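Separin (Saccharomyces cerevisiae, PDB 5U1T) cleaves the cohesin subunit MCD1/SCC1 at the onset of anaphase as a caspase-like cysteine protease, releasing sister chromatids for segregation. Local coordinates at residues F1258-S1272 and N1325-L1339. Residues are numbered along the deposited sequence; the frame is centred on the assembly and turned at random.
Sequences FKDKFYEILHQNLPS and NAYDEIDFSMLHVQL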
loop_
_atom_site.group_PDB
_atom_site.type_symbol
_atom_site.label_atom_id
_atom_site.label_comp_id
_atom_site.label_asym_id
_atom_site.label_seq_id
_atom_site.Cartn_x
_atom_site.Cartn_y
_atom_site.Cartn_z
ATOM N N PHE A 1258 -44.572 42.317 -45.052
ATOM C CA PHE A 1258 -43.229 42.838 -44.816
ATOM C C PHE A 1258 -42.158 42.018 -45.546
ATOM O O PHE A 1258 -41.127 42.558 -45.973
ATOM C CB PHE A 1258 -42.875 42.882 -43.331
ATOM C CG PHE A 1258 -41.479 43.368 -43.082
ATOM C CD1 PHE A 1258 -41.156 44.703 -43.275
ATOM C CD2 PHE A 1258 -40.479 42.489 -42.703
ATOM C CE1 PHE A 1258 -39.884 45.160 -43.070
ATOM C CE2 PHE A 1258 -39.182 42.938 -42.494
ATOM C CZ PHE A 1258 -38.883 44.273 -42.674
ATOM N N LYS A 1259 -42.407 40.718 -45.677
ATOM C CA LYS A 1259 -41.424 39.832 -46.272
ATOM C C LYS A 1259 -41.303 40.111 -47.780
ATOM O O LYS A 1259 -40.186 40.163 -48.318
ATOM C CB LYS A 1259 -41.781 38.365 -45.997
ATOM C CG LYS A 1259 -40.658 37.403 -46.323
ATOM C CD LYS A 1259 -40.844 36.109 -45.584
ATOM C CE LYS A 1259 -41.578 35.097 -46.411
ATOM N NZ LYS A 1259 -41.042 33.739 -46.110
ATOM N N ASP A 1260 -42.444 40.309 -48.440
ATOM C CA ASP A 1260 -42.470 40.696 -49.848
ATOM C C ASP A 1260 -41.650 41.960 -50.077
ATOM O O ASP A 1260 -40.831 42.031 -50.997
ATOM C CB ASP A 1260 -43.904 40.924 -50.324
ATOM C CG ASP A 1260 -44.640 39.632 -50.628
ATOM O OD1 ASP A 1260 -44.000 38.573 -50.735
ATOM O OD2 ASP A 1260 -45.880 39.678 -50.780
ATOM N N LYS A 1261 -41.874 42.952 -49.221
ATOM C CA LYS A 1261 -41.199 44.245 -49.339
ATOM C C LYS A 1261 -39.696 44.140 -49.078
ATOM O O LYS A 1261 -38.870 44.595 -49.888
ATOM C CB LYS A 1261 -41.835 45.252 -48.379
ATOM C CG LYS A 1261 -43.244 45.665 -48.784
ATOM C CD LYS A 1261 -43.225 46.516 -50.030
ATOM C CE LYS A 1261 -44.586 47.156 -50.235
ATOM N NZ LYS A 1261 -44.557 48.388 -51.112
ATOM N N PHE A 1262 -39.378 43.549 -47.927
ATOM C CA PHE A 1262 -38.032 43.192 -47.528
ATOM C C PHE A 1262 -37.256 42.613 -48.702
ATOM O O PHE A 1262 -36.206 43.130 -49.064
ATOM C CB PHE A 1262 -38.085 42.194 -46.358
ATOM C CG PHE A 1262 -36.751 41.617 -45.985
ATOM C CD1 PHE A 1262 -35.864 42.340 -45.205
ATOM C CD2 PHE A 1262 -36.387 40.337 -46.411
ATOM C CE1 PHE A 1262 -34.631 41.807 -44.866
ATOM C CE2 PHE A 1262 -35.156 39.798 -46.085
ATOM C CZ PHE A 1262 -34.273 40.535 -45.312
ATOM N N TYR A 1263 -37.778 41.558 -49.318
ATOM C CA TYR A 1263 -37.078 40.965 -50.454
ATOM C C TYR A 1263 -37.004 41.905 -51.650
ATOM O O TYR A 1263 -35.973 41.967 -52.305
ATOM C CB TYR A 1263 -37.713 39.638 -50.864
ATOM C CG TYR A 1263 -37.214 38.497 -50.013
ATOM C CD1 TYR A 1263 -35.894 38.053 -50.104
ATOM C CD2 TYR A 1263 -38.051 37.879 -49.097
ATOM C CE1 TYR A 1263 -35.435 37.012 -49.315
ATOM C CE2 TYR A 1263 -37.599 36.844 -48.302
ATOM C CZ TYR A 1263 -36.295 36.414 -48.413
ATOM O OH TYR A 1263 -35.882 35.381 -47.611
ATOM N N GLU A 1264 -38.073 42.646 -51.934
ATOM C CA GLU A 1264 -38.009 43.597 -53.030
ATOM C C GLU A 1264 -36.880 44.576 -52.741
ATOM O O GLU A 1264 -36.031 44.831 -53.602
ATOM C CB GLU A 1264 -39.334 44.317 -53.218
ATOM C CG GLU A 1264 -39.254 45.692 -53.915
ATOM C CD GLU A 1264 -40.453 46.595 -53.532
ATOM O OE1 GLU A 1264 -41.271 46.170 -52.673
ATOM O OE2 GLU A 1264 -40.601 47.716 -54.089
ATOM N N ILE A 1265 -36.842 45.082 -51.517
ATOM C CA ILE A 1265 -35.777 45.997 -51.134
ATOM C C ILE A 1265 -34.365 45.401 -51.342
ATOM O O ILE A 1265 -33.481 46.080 -51.873
ATOM C CB ILE A 1265 -35.957 46.457 -49.685
ATOM C CG1 ILE A 1265 -37.188 47.360 -49.601
ATOM C CG2 ILE A 1265 -34.711 47.189 -49.194
ATOM C CD1 ILE A 1265 -37.782 47.463 -48.253
ATOM N N LEU A 1266 -34.156 44.139 -50.974
ATOM C CA LEU A 1266 -32.869 43.489 -51.234
ATOM C C LEU A 1266 -32.590 43.344 -52.739
ATOM O O LEU A 1266 -31.440 43.466 -53.190
ATOM C CB LEU A 1266 -32.810 42.119 -50.549
ATOM C CG LEU A 1266 -32.721 42.110 -49.013
ATOM C CD1 LEU A 1266 -32.497 40.696 -48.440
ATOM C CD2 LEU A 1266 -31.640 43.071 -48.519
ATOM N N HIS A 1267 -33.659 43.107 -53.504
ATOM C CA HIS A 1267 -33.571 42.867 -54.943
ATOM C C HIS A 1267 -33.050 44.092 -55.663
ATOM O O HIS A 1267 -32.213 43.986 -56.549
ATOM C CB HIS A 1267 -34.932 42.464 -55.511
ATOM C CG HIS A 1267 -34.892 41.999 -56.937
ATOM N ND1 HIS A 1267 -35.998 41.511 -57.590
ATOM C CD2 HIS A 1267 -33.876 41.946 -57.834
ATOM C CE1 HIS A 1267 -35.673 41.173 -58.821
ATOM N NE2 HIS A 1267 -34.396 41.434 -59.002
ATOM N N GLN A 1268 -33.526 45.261 -55.270
ATOM C CA GLN A 1268 -33.198 46.458 -56.018
ATOM C C GLN A 1268 -31.935 47.145 -55.511
ATOM O O GLN A 1268 -31.403 48.027 -56.179
ATOM C CB GLN A 1268 -34.382 47.428 -55.999
ATOM C CG GLN A 1268 -34.582 48.174 -54.693
ATOM C CD GLN A 1268 -35.814 49.111 -54.714
ATOM O OE1 GLN A 1268 -36.871 48.805 -54.109
ATOM N NE2 GLN A 1268 -35.675 50.257 -55.412
ATOM N N ASN A 1269 -31.423 46.721 -54.363
ATOM C CA ASN A 1269 -30.331 47.455 -53.732
ATOM C C ASN A 1269 -29.028 46.685 -53.496
ATOM O O ASN A 1269 -28.012 47.290 -53.147
ATOM C CB ASN A 1269 -30.827 48.021 -52.411
ATOM C CG ASN A 1269 -31.818 49.125 -52.610
ATOM O OD1 ASN A 1269 -31.580 50.039 -53.403
ATOM N ND2 ASN A 1269 -32.959 49.045 -51.919
ATOM N N LEU A 1270 -29.067 45.367 -53.693
ATOM C CA LEU A 1270 -27.870 44.521 -53.630
ATOM C C LEU A 1270 -27.302 44.218 -55.024
ATOM O O LEU A 1270 -27.988 43.643 -55.858
ATOM C CB LEU A 1270 -28.189 43.207 -52.922
ATOM C CG LEU A 1270 -28.008 43.083 -51.416
ATOM C CD1 LEU A 1270 -28.350 44.362 -50.709
ATOM C CD2 LEU A 1270 -28.864 41.934 -50.918
ATOM N N PRO A 1271 -26.031 44.569 -55.261
ATOM C CA PRO A 1271 -25.397 44.398 -56.571
ATOM C C PRO A 1271 -25.597 43.009 -57.159
ATOM O O PRO A 1271 -25.740 42.871 -58.372
ATOM C CB PRO A 1271 -23.913 44.633 -56.290
ATOM C CG PRO A 1271 -23.838 45.297 -55.010
ATOM C CD PRO A 1271 -25.075 45.003 -54.230
ATOM N N SER A 1272 -25.608 41.990 -56.314
ATOM C CA SER A 1272 -25.728 40.631 -56.797
ATOM C C SER A 1272 -27.100 40.363 -57.383
ATOM O O SER A 1272 -27.225 39.700 -58.415
ATOM C CB SER A 1272 -25.451 39.641 -55.675
ATOM O OG SER A 1272 -25.100 38.392 -56.232
ATOM N N ASN A 1325 -21.524 40.762 -52.215
ATOM C CA ASN A 1325 -22.030 42.103 -52.361
ATOM C C ASN A 1325 -21.016 43.118 -51.857
ATOM O O ASN A 1325 -21.007 43.447 -50.680
ATOM C CB ASN A 1325 -23.362 42.256 -51.626
ATOM C CG ASN A 1325 -24.500 41.572 -52.354
ATOM O OD1 ASN A 1325 -25.168 40.696 -51.818
ATOM N ND2 ASN A 1325 -24.716 41.965 -53.602
ATOM N N ALA A 1326 -20.162 43.611 -52.752
ATOM C CA ALA A 1326 -19.263 44.711 -52.424
ATOM C C ALA A 1326 -20.014 45.859 -51.739
ATOM O O ALA A 1326 -20.982 46.384 -52.300
ATOM C CB ALA A 1326 -18.582 45.205 -53.669
ATOM N N TYR A 1327 -19.580 46.230 -50.531
ATOM C CA TYR A 1327 -20.215 47.301 -49.761
ATOM C C TYR A 1327 -20.045 48.610 -50.519
ATOM O O TYR A 1327 -20.814 49.558 -50.378
ATOM C CB TYR A 1327 -19.618 47.411 -48.352
ATOM C CG TYR A 1327 -20.054 46.328 -47.381
ATOM C CD1 TYR A 1327 -20.662 45.162 -47.830
ATOM C CD2 TYR A 1327 -19.883 46.487 -46.008
ATOM C CE1 TYR A 1327 -21.070 44.178 -46.953
ATOM C CE2 TYR A 1327 -20.306 45.496 -45.105
ATOM C CZ TYR A 1327 -20.886 44.340 -45.592
ATOM O OH TYR A 1327 -21.294 43.346 -44.731
ATOM N N ASP A 1328 -19.006 48.618 -51.329
ATOM C CA ASP A 1328 -18.724 49.616 -52.332
ATOM C C ASP A 1328 -19.907 50.010 -53.210
ATOM O O ASP A 1328 -20.011 51.147 -53.681
ATOM C CB ASP A 1328 -17.613 49.068 -53.217
ATOM C CG ASP A 1328 -16.605 50.098 -53.537
ATOM O OD1 ASP A 1328 -17.041 51.245 -53.739
ATOM O OD2 ASP A 1328 -15.385 49.788 -53.563
ATOM N N GLU A 1329 -20.785 49.052 -53.463
ATOM C CA GLU A 1329 -21.849 49.266 -54.418
ATOM C C GLU A 1329 -23.194 48.795 -53.912
ATOM O O GLU A 1329 -24.105 48.596 -54.698
ATOM C CB GLU A 1329 -21.532 48.570 -55.750
ATOM C CG GLU A 1329 -20.531 47.442 -55.686
ATOM C CD GLU A 1329 -20.356 46.745 -57.022
ATOM O OE1 GLU A 1329 -21.213 46.938 -57.921
ATOM O OE2 GLU A 1329 -19.358 46.003 -57.192
ATOM N N ILE A 1330 -23.327 48.600 -52.606
ATOM C CA ILE A 1330 -24.650 48.431 -52.039
ATOM C C ILE A 1330 -25.218 49.830 -51.840
ATOM O O ILE A 1330 -24.495 50.737 -51.425
ATOM C CB ILE A 1330 -24.622 47.665 -50.699
ATOM C CG1 ILE A 1330 -24.088 46.239 -50.902
ATOM C CG2 ILE A 1330 -26.006 47.668 -50.034
ATOM C CD1 ILE A 1330 -23.630 45.567 -49.629
ATOM N N ASP A 1331 -26.492 50.022 -52.151
ATOM C CA ASP A 1331 -27.104 51.310 -51.874
ATOM C C ASP A 1331 -27.632 51.359 -50.448
ATOM O O ASP A 1331 -28.812 51.116 -50.211
ATOM C CB ASP A 1331 -28.233 51.607 -52.860
ATOM C CG ASP A 1331 -28.647 53.065 -52.841
ATOM O OD1 ASP A 1331 -28.165 53.814 -51.958
ATOM O OD2 ASP A 1331 -29.460 53.460 -53.707
ATOM N N PHE A 1332 -26.753 51.684 -49.505
ATOM C CA PHE A 1332 -27.119 51.733 -48.090
ATOM C C PHE A 1332 -28.135 52.829 -47.817
ATOM O O PHE A 1332 -28.989 52.663 -46.956
ATOM C CB PHE A 1332 -25.881 51.926 -47.209
ATOM C CG PHE A 1332 -25.051 50.686 -47.063
ATOM C CD1 PHE A 1332 -25.409 49.710 -46.161
ATOM C CD2 PHE A 1332 -23.927 50.490 -47.845
ATOM C CE1 PHE A 1332 -24.661 48.566 -46.031
ATOM C CE2 PHE A 1332 -23.170 49.350 -47.716
ATOM C CZ PHE A 1332 -23.539 48.382 -46.801
ATOM N N SER A 1333 -28.048 53.934 -48.561
ATOM C CA SER A 1333 -28.975 55.047 -48.379
ATOM C C SER A 1333 -30.390 54.544 -48.576
ATOM O O SER A 1333 -31.279 54.785 -47.750
ATOM C CB SER A 1333 -28.667 56.173 -49.350
ATOM O OG SER A 1333 -27.293 56.130 -49.699
ATOM N N MET A 1334 -30.576 53.794 -49.651
ATOM C CA MET A 1334 -31.877 53.247 -49.993
ATOM C C MET A 1334 -32.296 52.109 -49.042
ATOM O O MET A 1334 -33.467 52.018 -48.667
ATOM C CB MET A 1334 -31.854 52.780 -51.448
ATOM C CG MET A 1334 -33.146 52.932 -52.203
ATOM S SD MET A 1334 -33.802 54.622 -52.237
ATOM C CE MET A 1334 -32.292 55.543 -52.589
ATOM N N LEU A 1335 -31.353 51.252 -48.642
ATOM C CA LEU A 1335 -31.662 50.231 -47.639
ATOM C C LEU A 1335 -32.238 50.902 -46.411
ATOM O O LEU A 1335 -33.302 50.539 -45.927
ATOM C CB LEU A 1335 -30.427 49.423 -47.230
ATOM C CG LEU A 1335 -29.839 48.371 -48.170
ATOM C CD1 LEU A 1335 -28.752 47.584 -47.466
ATOM C CD2 LEU A 1335 -30.923 47.453 -48.711
ATOM N N HIS A 1336 -31.502 51.890 -45.924
ATOM C CA HIS A 1336 -31.846 52.670 -44.746
ATOM C C HIS A 1336 -33.262 53.222 -44.837
ATOM O O HIS A 1336 -34.105 52.931 -43.973
ATOM C CB HIS A 1336 -30.814 53.798 -44.582
ATOM C CG HIS A 1336 -31.209 54.890 -43.635
ATOM N ND1 HIS A 1336 -30.632 56.143 -43.679
ATOM C CD2 HIS A 1336 -32.101 54.924 -42.611
ATOM C CE1 HIS A 1336 -31.162 56.903 -42.738
ATOM N NE2 HIS A 1336 -32.061 56.193 -42.079
ATOM N N VAL A 1337 -33.517 54.006 -45.886
ATOM C CA VAL A 1337 -34.784 54.697 -46.037
ATOM C C VAL A 1337 -35.946 53.731 -46.180
ATOM O O VAL A 1337 -36.938 53.844 -45.469
ATOM C CB VAL A 1337 -34.763 55.649 -47.263
ATOM C CG1 VAL A 1337 -36.173 56.062 -47.652
ATOM C CG2 VAL A 1337 -33.899 56.868 -46.974
ATOM N N GLN A 1338 -35.825 52.793 -47.111
ATOM C CA GLN A 1338 -36.912 51.863 -47.408
ATOM C C GLN A 1338 -37.191 50.866 -46.266
ATOM O O GLN A 1338 -38.335 50.506 -46.024
ATOM C CB GLN A 1338 -36.616 51.100 -48.707
ATOM C CG GLN A 1338 -36.822 51.910 -49.982
ATOM C CD GLN A 1338 -36.072 51.337 -51.196
ATOM O OE1 GLN A 1338 -35.453 50.274 -51.109
ATOM N NE2 GLN A 1338 -36.102 52.045 -52.314
ATOM N N LEU A 1339 -36.160 50.406 -45.562
ATOM C CA LEU A 1339 -36.398 49.448 -44.475
ATOM C C LEU A 1339 -37.043 50.118 -43.279
ATOM O O LEU A 1339 -37.949 49.559 -42.664
ATOM C CB LEU A 1339 -35.110 48.772 -44.039
ATOM C CG LEU A 1339 -34.666 47.576 -44.857
ATOM C CD1 LEU A 1339 -33.263 47.256 -44.441
ATOM C CD2 LEU A 1339 -35.573 46.381 -44.650
#
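Asn1269, in the last turn of helix 1258-1269, meets Met1334, Leu1335 and Gln1338 in the first turns of helix 1332-1339. Its CB lies 3.7 Å from CD2 of Leu1335. With CG beside the backbone N (chi1 -70°), the amide is carried to the other helix: CG comes up to the methylene CB of Met1334, OD1 rests on that same CB at 3.4 Å, and ND2 donates to OE1 of Gln1338 over 2.9 Å. That bond is bent, 137° at the hydrogen, and although Gln1338 OE1 lies in the amide plane of Asn1269, the donor is tilted from the glutamine's carbonyl plane. A weak second bond from ND2 to Ile1265 O ties the amide to its own helix. Asparagine suits the place, being short enough to fit while its one NH2 donates to both helices; a leucine here would probably leave Gln1338 OE1 without this donor and the Gln1338 amide freer to turn. The backbone adds a nearly straight bond, Asp1331 N to Asn1269 O (3.3 Å), just where Asp1331 N-caps the second helix through a weak bond from Met1334 N.

Away from this polar end apolar side chains take over. Branched Ile1265 can set CG2 against Leu1335 CD2 at 3.8 Å and still lay CG1 and CD1 along CB of Gln1338, whose length carries its carbonyl on to Asn1269; farther on, Leu1339 CD2 reaches the edge of the Phe1262 ring. Beyond the helix end, the compact ring of Pro1271 puts CD against Ile1330 CG1 at 3.7 Å. With axes 9.9 Å apart at 166°, this is antiparallel helix packing within the peptidase C50 region of separase, away from its probable catalytic cysteine.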